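Local structure of SidF, inhibitor of growth family, member 3 (Legionella pneumophila subsp. pneumophila, 4FYE) at residues A[61-66]-A[129-134]; A[573-578]-A[597-602]. The protein is a Legionella phosphoinositide phosphatase, probably removing phosphate from phosphatidylinositol phosphates. The protein carries 1 engineered substitution. All blocks are in the same frame, centred on the assembly; numbering follows the deposited sequence.

Contact 1 of 2, residues A[61-66]-A[129-134]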
loop_
_atom_site.group_PDB
_atom_site.type_symbol
_atom_site.label_atom_id
_atom_site.label_comp_id
_atom_site.label_asym_id
_atom_site.label_seq_id
_atom_site.Cartn_x
_atom_site.Cartn_y
_atom_site.Cartn_z
ATOM N N HIS A 61 -25.888 -18.695 -10.563
ATOM C CA HIS A 61 -25.351 -19.453 -9.453
ATOM C C HIS A 61 -24.802 -18.583 -8.371
ATOM O O HIS A 61 -24.332 -19.086 -7.358
ATOM C CB HIS A 61 -24.324 -20.438 -9.949
ATOM C CG HIS A 61 -24.930 -21.552 -10.762
ATOM N ND1 HIS A 61 -24.910 -21.565 -12.123
ATOM C CD2 HIS A 61 -25.603 -22.707 -10.364
ATOM C CE1 HIS A 61 -25.549 -22.675 -12.569
ATOM N NE2 HIS A 61 -25.973 -23.370 -11.492
ATOM N N GLY A 62 -24.877 -17.266 -8.532
ATOM C CA GLY A 62 -24.312 -16.417 -7.502
ATOM C C GLY A 62 -22.787 -16.389 -7.672
ATOM O O GLY A 62 -22.087 -15.892 -6.837
ATOM N N ARG A 63 -22.264 -16.913 -8.768
ATOM C CA ARG A 63 -20.823 -16.776 -9.054
ATOM C C ARG A 63 -20.653 -15.448 -9.851
ATOM O O ARG A 63 -21.536 -15.046 -10.612
ATOM C CB ARG A 63 -20.259 -18.060 -9.750
ATOM C CG ARG A 63 -18.834 -17.940 -10.371
ATOM C CD ARG A 63 -18.305 -19.254 -11.006
ATOM N NE ARG A 63 -18.658 -20.377 -10.123
ATOM C CZ ARG A 63 -17.803 -21.226 -9.586
ATOM N NH1 ARG A 63 -16.497 -21.184 -9.867
ATOM N NH2 ARG A 63 -18.259 -22.149 -8.784
ATOM N N PRO A 64 -19.589 -14.699 -9.572
ATOM C CA PRO A 64 -19.345 -13.392 -10.218
ATOM C C PRO A 64 -19.030 -13.433 -11.709
ATOM O O PRO A 64 -18.220 -14.227 -12.143
ATOM C CB PRO A 64 -18.031 -12.881 -9.546
ATOM C CG PRO A 64 -17.874 -13.667 -8.287
ATOM C CD PRO A 64 -18.738 -14.918 -8.385
ATOM N N VAL A 65 -19.514 -12.452 -12.440
ATOM C CA VAL A 65 -19.273 -12.409 -13.853
ATOM C C VAL A 65 -18.428 -11.178 -14.131
ATOM O O VAL A 65 -17.838 -11.030 -15.204
ATOM C CB VAL A 65 -20.665 -12.414 -14.521
ATOM C CG1 VAL A 65 -20.763 -11.458 -15.709
ATOM C CG2 VAL A 65 -21.107 -13.873 -14.781
ATOM N N THR A 66 -18.339 -10.290 -13.145
ATOM C CA THR A 66 -17.439 -9.177 -13.244
ATOM C C THR A 66 -16.105 -9.598 -12.646
ATOM O O THR A 66 -16.007 -10.593 -11.866
ATOM C CB THR A 66 -17.989 -7.981 -12.455
ATOM O OG1 THR A 66 -18.363 -8.396 -11.135
ATOM C CG2 THR A 66 -19.275 -7.405 -13.126
ATOM N N LEU A 129 -11.951 -17.522 -12.460
ATOM C CA LEU A 129 -10.974 -17.402 -11.376
ATOM C C LEU A 129 -11.329 -18.278 -10.182
ATOM O O LEU A 129 -10.450 -18.527 -9.340
ATOM C CB LEU A 129 -10.957 -15.995 -10.815
ATOM C CG LEU A 129 -10.201 -14.891 -11.582
ATOM C CD1 LEU A 129 -10.107 -13.660 -10.713
ATOM C CD2 LEU A 129 -8.821 -15.279 -12.064
ATOM N N PHE A 130 -12.558 -18.802 -10.114
ATOM C CA PHE A 130 -12.968 -19.366 -8.829
ATOM C C PHE A 130 -13.214 -20.810 -8.985
ATOM O O PHE A 130 -13.936 -21.398 -8.273
ATOM C CB PHE A 130 -14.208 -18.683 -8.324
ATOM C CG PHE A 130 -14.015 -17.213 -8.221
ATOM C CD1 PHE A 130 -12.967 -16.693 -7.398
ATOM C CD2 PHE A 130 -14.799 -16.329 -8.980
ATOM C CE1 PHE A 130 -12.740 -15.332 -7.332
ATOM C CE2 PHE A 130 -14.560 -14.963 -8.909
ATOM C CZ PHE A 130 -13.531 -14.469 -8.067
ATOM N N SER A 131 -12.500 -21.359 -9.913
ATOM C CA SER A 131 -12.585 -22.709 -10.296
ATOM C C SER A 131 -11.150 -23.160 -10.542
ATOM O O SER A 131 -10.216 -22.324 -10.720
ATOM C CB SER A 131 -13.203 -22.617 -11.714
ATOM O OG SER A 131 -13.769 -23.808 -11.909
ATOM N N SER A 132 -10.962 -24.433 -10.779
ATOM C CA SER A 132 -9.615 -24.915 -11.057
ATOM C C SER A 132 -8.973 -24.464 -12.381
ATOM O O SER A 132 -9.619 -24.477 -13.431
ATOM C CB SER A 132 -9.586 -26.429 -10.929
ATOM O OG SER A 132 -8.501 -26.882 -11.675
ATOM N N LYS A 133 -7.676 -24.160 -12.388
ATOM C CA LYS A 133 -7.064 -23.619 -13.602
ATOM C C LYS A 133 -6.979 -24.776 -14.536
ATOM O O LYS A 133 -6.640 -24.643 -15.759
ATOM C CB LYS A 133 -5.634 -23.191 -13.380
ATOM C CG LYS A 133 -5.307 -22.228 -12.263
ATOM C CD LYS A 133 -3.808 -22.006 -12.351
ATOM C CE LYS A 133 -3.083 -23.185 -11.726
ATOM N NZ LYS A 133 -2.485 -22.782 -10.423
ATOM N N LYS A 134 -7.198 -25.942 -13.955
ATOM C CA LYS A 134 -7.207 -27.168 -14.764
ATOM C C LYS A 134 -8.575 -27.632 -15.281
ATOM O O LYS A 134 -8.652 -28.690 -15.873
ATOM C CB LYS A 134 -6.498 -28.305 -14.020
ATOM C CG LYS A 134 -5.052 -27.976 -13.656
ATOM C CD LYS A 134 -4.112 -29.107 -14.051
ATOM C CE LYS A 134 -3.667 -29.956 -12.860
ATOM N NZ LYS A 134 -2.546 -29.342 -12.086
#
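Two loops meet here through R63 and P64 on one side and F130 and S131 on the other. The first loop joins strand 50-55 to helix 71-92. The second joins helix 98-119 to helix 136-163. R63 reaches across from the first loop to the second. Its CG stands anti to the backbone N (chi1 168°) and CD continues the extended line. A bend at chi3, -42°, then brings the guanidinium close to the second loop. There NH1 of R63 lies 3.0 Å from the carbonyl O of F130. This hydrogen bond is weak, with an N-H...O angle of only 128°. NH1 of R63 also lies 3.7 Å from CB of F130. Beside this polar link, CG of P64 comes to 3.6 Å from CE2 of F130. The proline lies nearly perpendicular to the phenylalanine side chain. CB of L129 covers one face of the F130 ring, 3.9 Å above its plane. R698 of helix 692-699 touches both R63 and F130. D128, just before the second segment, pairs with NH1 of R63 through OD2 and accepts from the backbone N of F130 through OD1. It is therefore probably the main polar link between R63 and the second loop.

Contact 2 of 2, residues A[573-578]-A[597-602]; sequences QELKEQ and QHFYNS
Y600 points from helix 590-614 to L575 and K576 on helix 522-583. Its CB leaves the backbone with CG anti to the backbone N (chi1 179°), which carries the ring out to the other helix. On the ring, CD2 of Y600 is 3.9 Å from CD1 of L575, which comes in at the ring edge. Further out, CE2 of Y600 lies 3.8 Å from CB of K576 and 4.0 Å from the backbone N of K576. CZ of Y600 is 4.1 Å from the same CB of K576. At the tip, OH of Y600 is 4.0 Å from CB of K576 and also lies near CG of that lysine. The segments belong to two long helices joined by a short connection, an antiparallel helical hairpin. Their local axes approach to 10.9 Å, with an angle of 160° between directions. L575 also meets F599, with CD1 of L575 3.6 Å from CE1 of F599. The methyl comes in at the rim of the F599 ring, close to its level. One methyl therefore touches two aromatic edges. In K576 the aliphatic start does the packing, and its NZ makes a long, weak ion pair with D672. L472 of helix 467-476 also touches L575, and A469 of that helix touches F599. L674 touches both K576 and Y600.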
loop_
_atom_site.group_PDB
_atom_site.type_symbol
_atom_site.label_atom_id
_atom_site.label_comp_id
_atom_site.label_asym_id
_atom_site.label_seq_id
_atom_site.Cartn_x
_atom_site.Cartn_y
_atom_site.Cartn_z
ATOM N N GLN A 573 -11.072 -14.654 25.534
ATOM C CA GLN A 573 -12.393 -15.239 25.396
ATOM C C GLN A 573 -13.413 -14.799 26.521
ATOM O O GLN A 573 -14.601 -14.540 26.242
ATOM C CB GLN A 573 -12.212 -16.763 25.372
ATOM C CG GLN A 573 -13.446 -17.561 25.004
ATOM C CD GLN A 573 -13.264 -19.043 25.289
ATOM O OE1 GLN A 573 -13.355 -19.499 26.446
ATOM N NE2 GLN A 573 -12.995 -19.811 24.234
ATOM N N GLU A 574 -12.970 -14.716 27.779
ATOM C CA GLU A 574 -13.844 -14.179 28.849
ATOM C C GLU A 574 -14.104 -12.672 28.622
ATOM O O GLU A 574 -15.234 -12.190 28.832
ATOM C CB GLU A 574 -13.279 -14.434 30.274
ATOM C CG GLU A 574 -13.165 -15.898 30.732
ATOM C CD GLU A 574 -12.444 -16.050 32.075
ATOM O OE1 GLU A 574 -11.656 -15.149 32.430
ATOM O OE2 GLU A 574 -12.652 -17.058 32.797
ATOM N N LEU A 575 -13.079 -11.935 28.169
ATOM C CA LEU A 575 -13.294 -10.531 27.823
ATOM C C LEU A 575 -14.383 -10.421 26.768
ATOM O O LEU A 575 -15.298 -9.610 26.907
ATOM C CB LEU A 575 -12.029 -9.820 27.349
ATOM C CG LEU A 575 -11.908 -8.315 27.683
ATOM C CD1 LEU A 575 -11.084 -7.611 26.615
ATOM C CD2 LEU A 575 -13.235 -7.597 27.833
ATOM N N LYS A 576 -14.301 -11.265 25.745
ATOM C CA LYS A 576 -15.298 -11.265 24.678
ATOM C C LYS A 576 -16.668 -11.574 25.282
ATOM O O LYS A 576 -17.635 -10.849 25.057
ATOM C CB LYS A 576 -14.927 -12.286 23.575
ATOM C CG LYS A 576 -15.734 -12.195 22.277
ATOM C CD LYS A 576 -15.798 -13.530 21.525
ATOM C CE LYS A 576 -16.536 -13.386 20.189
ATOM N NZ LYS A 576 -15.716 -12.716 19.135
ATOM N N GLU A 577 -16.727 -12.652 26.058
ATOM C CA GLU A 577 -17.938 -13.050 26.771
ATOM C C GLU A 577 -18.697 -11.897 27.457
ATOM O O GLU A 577 -19.932 -11.844 27.389
ATOM C CB GLU A 577 -17.630 -14.192 27.755
ATOM C CG GLU A 577 -18.176 -15.551 27.313
ATOM C CD GLU A 577 -17.151 -16.681 27.367
ATOM O OE1 GLU A 577 -16.737 -17.150 26.288
ATOM O OE2 GLU A 577 -16.747 -17.109 28.465
ATOM N N GLN A 578 -17.980 -10.970 28.096
ATOM C CA GLN A 578 -18.669 -9.884 28.798
ATOM C C GLN A 578 -18.953 -8.667 27.915
ATOM O O GLN A 578 -19.913 -7.930 28.132
ATOM C CB GLN A 578 -17.963 -9.500 30.115
ATOM C CG GLN A 578 -16.912 -8.391 30.071
ATOM C CD GLN A 578 -16.504 -7.897 31.471
ATOM O OE1 GLN A 578 -15.415 -7.346 31.661
ATOM N NE2 GLN A 578 -17.375 -8.106 32.459
ATOM N N GLN A 597 -14.454 -2.233 21.426
ATOM C CA GLN A 597 -13.976 -2.908 20.228
ATOM C C GLN A 597 -12.519 -2.578 20.034
ATOM O O GLN A 597 -11.708 -3.469 19.778
ATOM C CB GLN A 597 -14.784 -2.464 19.012
ATOM C CG GLN A 597 -16.282 -2.746 19.137
ATOM C CD GLN A 597 -17.095 -2.054 18.060
ATOM O OE1 GLN A 597 -16.771 -0.932 17.652
ATOM N NE2 GLN A 597 -18.146 -2.729 17.566
ATOM N N HIS A 598 -12.189 -1.296 20.170
ATOM C CA HIS A 598 -10.797 -0.883 20.141
ATOM C C HIS A 598 -10.005 -1.670 21.122
ATOM O O HIS A 598 -9.003 -2.259 20.747
ATOM C CB HIS A 598 -10.616 0.597 20.439
ATOM C CG HIS A 598 -9.150 1.017 20.557
ATOM N ND1 HIS A 598 -8.295 1.002 19.496
ATOM C CD2 HIS A 598 -8.401 1.448 21.666
ATOM C CE1 HIS A 598 -7.074 1.417 19.908
ATOM N NE2 HIS A 598 -7.139 1.678 21.237
ATOM N N PHE A 599 -10.427 -1.710 22.380
ATOM C CA PHE A 599 -9.627 -2.441 23.387
ATOM C C PHE A 599 -9.428 -3.921 23.029
ATOM O O PHE A 599 -8.309 -4.463 23.024
ATOM C CB PHE A 599 -10.242 -2.334 24.798
ATOM C CG PHE A 599 -9.408 -2.989 25.874
ATOM C CD1 PHE A 599 -9.497 -4.359 26.113
ATOM C CD2 PHE A 599 -8.538 -2.237 26.660
ATOM C CE1 PHE A 599 -8.744 -4.970 27.112
ATOM C CE2 PHE A 599 -7.777 -2.842 27.661
ATOM C CZ PHE A 599 -7.878 -4.208 27.882
ATOM N N TYR A 600 -10.534 -4.582 22.761
ATOM C CA TYR A 600 -10.497 -5.982 22.455
ATOM C C TYR A 600 -9.746 -6.320 21.153
ATOM O O TYR A 600 -9.079 -7.358 21.054
ATOM C CB TYR A 600 -11.914 -6.474 22.313
ATOM C CG TYR A 600 -11.931 -7.904 21.968
ATOM C CD1 TYR A 600 -11.841 -8.328 20.629
ATOM C CD2 TYR A 600 -11.949 -8.859 22.977
ATOM C CE1 TYR A 600 -11.818 -9.679 20.319
ATOM C CE2 TYR A 600 -11.923 -10.210 22.690
ATOM C CZ TYR A 600 -11.866 -10.614 21.364
ATOM O OH TYR A 600 -11.842 -11.959 21.112
ATOM N N ASN A 601 -9.898 -5.485 20.133
ATOM C CA ASN A 601 -9.310 -5.837 18.856
ATOM C C ASN A 601 -7.796 -5.705 18.888
ATOM O O ASN A 601 -7.105 -6.585 18.389
ATOM C CB ASN A 601 -9.994 -5.097 17.692
ATOM C CG ASN A 601 -11.301 -5.765 17.283
ATOM O OD1 ASN A 601 -11.490 -7.006 17.431
ATOM N ND2 ASN A 601 -12.215 -4.971 16.763
ATOM N N SER A 602 -7.313 -4.621 19.510
ATOM C CA SER A 602 -5.928 -4.424 19.881
ATOM C C SER A 602 -5.385 -5.659 20.536
ATOM O O SER A 602 -4.390 -6.200 20.085
ATOM C CB SER A 602 -5.841 -3.310 20.904
ATOM O OG SER A 602 -6.041 -2.042 20.312
#

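Contact 1 and contact 2 share no helix or strand. Their centres lie 37 Å apart and their nearest atoms about 26 Å apart. Contact 1 ties two loops together and is partly buried. Contact 2 is buried and joins neighbouring helices of one hairpin. Both lie well away from the centre of the chain. The loop pair 61-66 and 129-134 combines a weak arginine bond to a backbone carbonyl with a small proline-phenylalanine touch. The helix pair 573-578 and 597-602 has no hydrogen bond across it and relies on aliphatic and aromatic side chains. In each, a basic residue has an acidic partner outside the segments, D128 for R63 and, weakly, D672 for K576.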